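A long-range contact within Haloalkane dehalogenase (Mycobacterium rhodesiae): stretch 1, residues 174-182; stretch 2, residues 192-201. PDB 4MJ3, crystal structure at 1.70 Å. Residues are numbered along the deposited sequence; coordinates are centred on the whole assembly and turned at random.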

# COMPACT_ATOMS: atom_id res chain seq x y z
N PHE A 174 4.03 -11.59 -16.53
CA PHE A 174 4.07 -10.51 -15.56
C PHE A 174 5.03 -10.88 -14.44
O PHE A 174 4.74 -11.81 -13.68
CB PHE A 174 2.66 -10.30 -15.00
CG PHE A 174 2.50 -9.07 -14.15
CD1 PHE A 174 2.80 -9.11 -12.80
CD2 PHE A 174 2.02 -7.89 -14.69
CE1 PHE A 174 2.63 -7.99 -12.00
CE2 PHE A 174 1.83 -6.78 -13.90
CZ PHE A 174 2.13 -6.82 -12.55
N PRO A 175 6.20 -10.20 -14.35
CA PRO A 175 7.25 -10.63 -13.39
C PRO A 175 7.27 -9.69 -12.18
O PRO A 175 7.90 -8.63 -12.22
CB PRO A 175 8.53 -10.48 -14.22
CG PRO A 175 8.22 -9.33 -15.15
CD PRO A 175 6.73 -9.13 -15.21
N ALA A 176 6.49 -10.04 -11.16
CA ALA A 176 6.26 -9.08 -10.06
C ALA A 176 7.59 -8.65 -9.42
O ALA A 176 7.80 -7.47 -9.15
CB ALA A 176 5.31 -9.67 -9.02
N GLY A 177 8.47 -9.59 -9.17
CA GLY A 177 9.75 -9.29 -8.54
C GLY A 177 10.63 -8.38 -9.38
O GLY A 177 11.19 -7.40 -8.87
N GLN A 178 10.71 -8.65 -10.67
CA GLN A 178 11.47 -7.76 -11.54
C GLN A 178 10.82 -6.38 -11.68
O GLN A 178 11.53 -5.39 -11.93
CB GLN A 178 11.76 -8.39 -12.90
CG GLN A 178 12.88 -9.42 -12.87
CD GLN A 178 14.26 -8.82 -12.61
OE1 GLN A 178 14.46 -7.60 -12.64
NE2 GLN A 178 15.24 -9.70 -12.35
N ILE A 179 9.49 -6.30 -11.54
CA ILE A 179 8.83 -4.99 -11.53
C ILE A 179 9.26 -4.20 -10.32
O ILE A 179 9.54 -3.00 -10.41
CB ILE A 179 7.29 -5.13 -11.62
CG1 ILE A 179 6.89 -5.58 -13.02
CG2 ILE A 179 6.57 -3.84 -11.23
CD1 ILE A 179 5.49 -6.17 -13.10
N VAL A 180 9.31 -4.85 -9.15
CA VAL A 180 9.75 -4.15 -7.94
C VAL A 180 11.21 -3.73 -8.09
O VAL A 180 11.56 -2.59 -7.78
CB VAL A 180 9.56 -5.02 -6.67
CG1 VAL A 180 10.07 -4.28 -5.43
CG2 VAL A 180 8.09 -5.36 -6.47
N ASN A 181 12.05 -4.61 -8.61
CA ASN A 181 13.43 -4.24 -8.93
C ASN A 181 13.51 -3.05 -9.88
O ASN A 181 14.34 -2.14 -9.71
CB ASN A 181 14.19 -5.42 -9.52
CG ASN A 181 15.67 -5.13 -9.71
OD1 ASN A 181 16.34 -4.64 -8.80
ND2 ASN A 181 16.17 -5.40 -10.89
N GLY A 182 12.61 -3.03 -10.86
CA GLY A 182 12.52 -1.95 -11.83
C GLY A 182 12.29 -0.60 -11.19
O GLY A 182 12.81 0.40 -11.68
N THR A 192 15.17 -12.00 -3.12
CA THR A 192 14.16 -10.96 -2.94
C THR A 192 13.17 -10.98 -4.10
O THR A 192 11.95 -10.93 -3.90
CB THR A 192 14.81 -9.57 -2.77
OG1 THR A 192 15.54 -9.55 -1.54
CG2 THR A 192 13.77 -8.47 -2.72
N ILE A 193 13.69 -11.07 -5.32
CA ILE A 193 12.85 -11.20 -6.51
C ILE A 193 11.91 -12.39 -6.35
O ILE A 193 10.71 -12.29 -6.62
CB ILE A 193 13.70 -11.30 -7.80
CG1 ILE A 193 14.41 -9.93 -7.98
CG2 ILE A 193 12.85 -11.72 -9.00
CD1 ILE A 193 15.31 -9.76 -9.19
N ALA A 194 12.46 -13.51 -5.89
CA ALA A 194 11.68 -14.73 -5.69
C ALA A 194 10.58 -14.54 -4.64
O ALA A 194 9.50 -15.12 -4.75
CB ALA A 194 12.59 -15.87 -5.28
N ALA A 195 10.86 -13.73 -3.62
CA ALA A 195 9.86 -13.46 -2.57
C ALA A 195 8.67 -12.70 -3.13
O ALA A 195 7.54 -12.90 -2.70
CB ALA A 195 10.49 -12.70 -1.41
N TYR A 196 8.92 -11.82 -4.10
CA TYR A 196 7.85 -11.10 -4.75
C TYR A 196 7.10 -11.93 -5.78
O TYR A 196 5.94 -11.64 -6.09
CB TYR A 196 8.36 -9.80 -5.37
CG TYR A 196 8.65 -8.73 -4.35
CD1 TYR A 196 7.63 -8.23 -3.54
CD2 TYR A 196 9.94 -8.24 -4.16
CE1 TYR A 196 7.89 -7.27 -2.60
CE2 TYR A 196 10.20 -7.27 -3.20
CZ TYR A 196 9.16 -6.79 -2.43
OH TYR A 196 9.42 -5.81 -1.49
N ASP A 197 7.76 -12.95 -6.32
CA ASP A 197 7.10 -13.90 -7.22
C ASP A 197 6.36 -15.00 -6.48
O ASP A 197 5.48 -15.65 -7.05
CB ASP A 197 8.12 -14.51 -8.19
CG ASP A 197 8.67 -13.49 -9.18
OD1 ASP A 197 8.01 -12.47 -9.41
OD2 ASP A 197 9.77 -13.70 -9.69
N ALA A 198 6.66 -15.19 -5.21
CA ALA A 198 6.09 -16.29 -4.41
C ALA A 198 4.55 -16.33 -4.44
O ALA A 198 3.98 -17.41 -4.59
CB ALA A 198 6.61 -16.25 -2.98
N PRO A 199 3.88 -15.16 -4.35
CA PRO A 199 2.41 -15.21 -4.43
C PRO A 199 1.81 -15.73 -5.73
O PRO A 199 0.62 -16.06 -5.76
CB PRO A 199 2.02 -13.73 -4.24
CG PRO A 199 3.16 -13.13 -3.50
CD PRO A 199 4.36 -13.78 -4.12
N PHE A 200 2.60 -15.76 -6.80
CA PHE A 200 2.07 -15.93 -8.16
C PHE A 200 2.71 -17.14 -8.90
O PHE A 200 3.55 -16.96 -9.79
CB PHE A 200 2.33 -14.66 -8.97
CG PHE A 200 1.78 -13.40 -8.34
CD1 PHE A 200 0.42 -13.29 -8.01
CD2 PHE A 200 2.62 -12.35 -8.04
CE1 PHE A 200 -0.07 -12.16 -7.41
CE2 PHE A 200 2.13 -11.19 -7.45
CZ PHE A 200 0.77 -11.09 -7.15
N PRO A 201 2.34 -18.38 -8.52
CA PRO A 201 2.91 -19.56 -9.19
C PRO A 201 2.72 -19.54 -10.70
O PRO A 201 3.56 -20.07 -11.43
CB PRO A 201 2.14 -20.73 -8.57
CG PRO A 201 1.62 -20.23 -7.28
CD PRO A 201 1.51 -18.74 -7.36
O HOH W 1 5.40 -12.72 -10.55
O HOH W 2 9.94 -11.36 -11.50

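Contact between residues 174-182 and 192-201 of the haloalkane dehalogenase from Mycobacterium rhodesiae. Helix 176-182 crosses helix 192-197 at 125° between N-to-C directions, with the axes approaching to 7.6 Å; together the stretches bury 389 Å². The backbones come nearest at Gly177 and Ile193, whose CA atoms lie 4.2 Å apart. Glycine permits this: an ideal CB on Gly177 would fall 2.4 Å from Ile193 O, a clash. Without one, Gly177 CA rests 3.7 Å from Ile193 O and 3.5 Å from Tyr196 CB.

Polar contacts gather at the start of helix 176-182, where Pro175 holds the N-cap position and the first-turn amides lack acceptors from a preceding turn. The carboxylate of Asp197 (chi1 m) answers them from the other stretch, once directly and twice through water. Gly177 N donates a direct, nearly linear hydrogen bond to Asp197 OD1 (2.9 Å, 165°). The neighbouring amides are reached through water: water 1 accepts from Ala176 N (3.0 Å) and donates to Asp197 OD1 (2.9 Å), while water 2 accepts from Gln178 N (2.9 Å) and donates to Asp197 OD2 (3.0 Å). One carboxylate thus serves three successive amides.

Apolar contacts lie beside this polar site. Val180, one helical turn beyond Ala176, sets CG2 over a face of the Tyr196 ring, 4.0 Å from its centroid and 9° off the normal, a CH-pi contact; Val180 CG1 also lies 3.7 Å from Tyr196 CE2. Ala176 points toward the other stretch, its CB 3.9 Å from Phe200 CE2. A type I turn from Asp197 to Phe200, with Phe200 N hydrogen-bonded to Asp197 O (2.9 Å), leads the chain to this aromatic ring.

Ile193 extends its side chain along the more exposed flank, bringing CD1 to 3.2 Å from Gln178 NE2, a close van der Waals contact, since a methyl carbon offers the amide no conventional hydrogen-bond partner. Within stretch 1, Asn181 ND2 donates to Gln178 OE1 (3.3 Å), linking the two amide side chains.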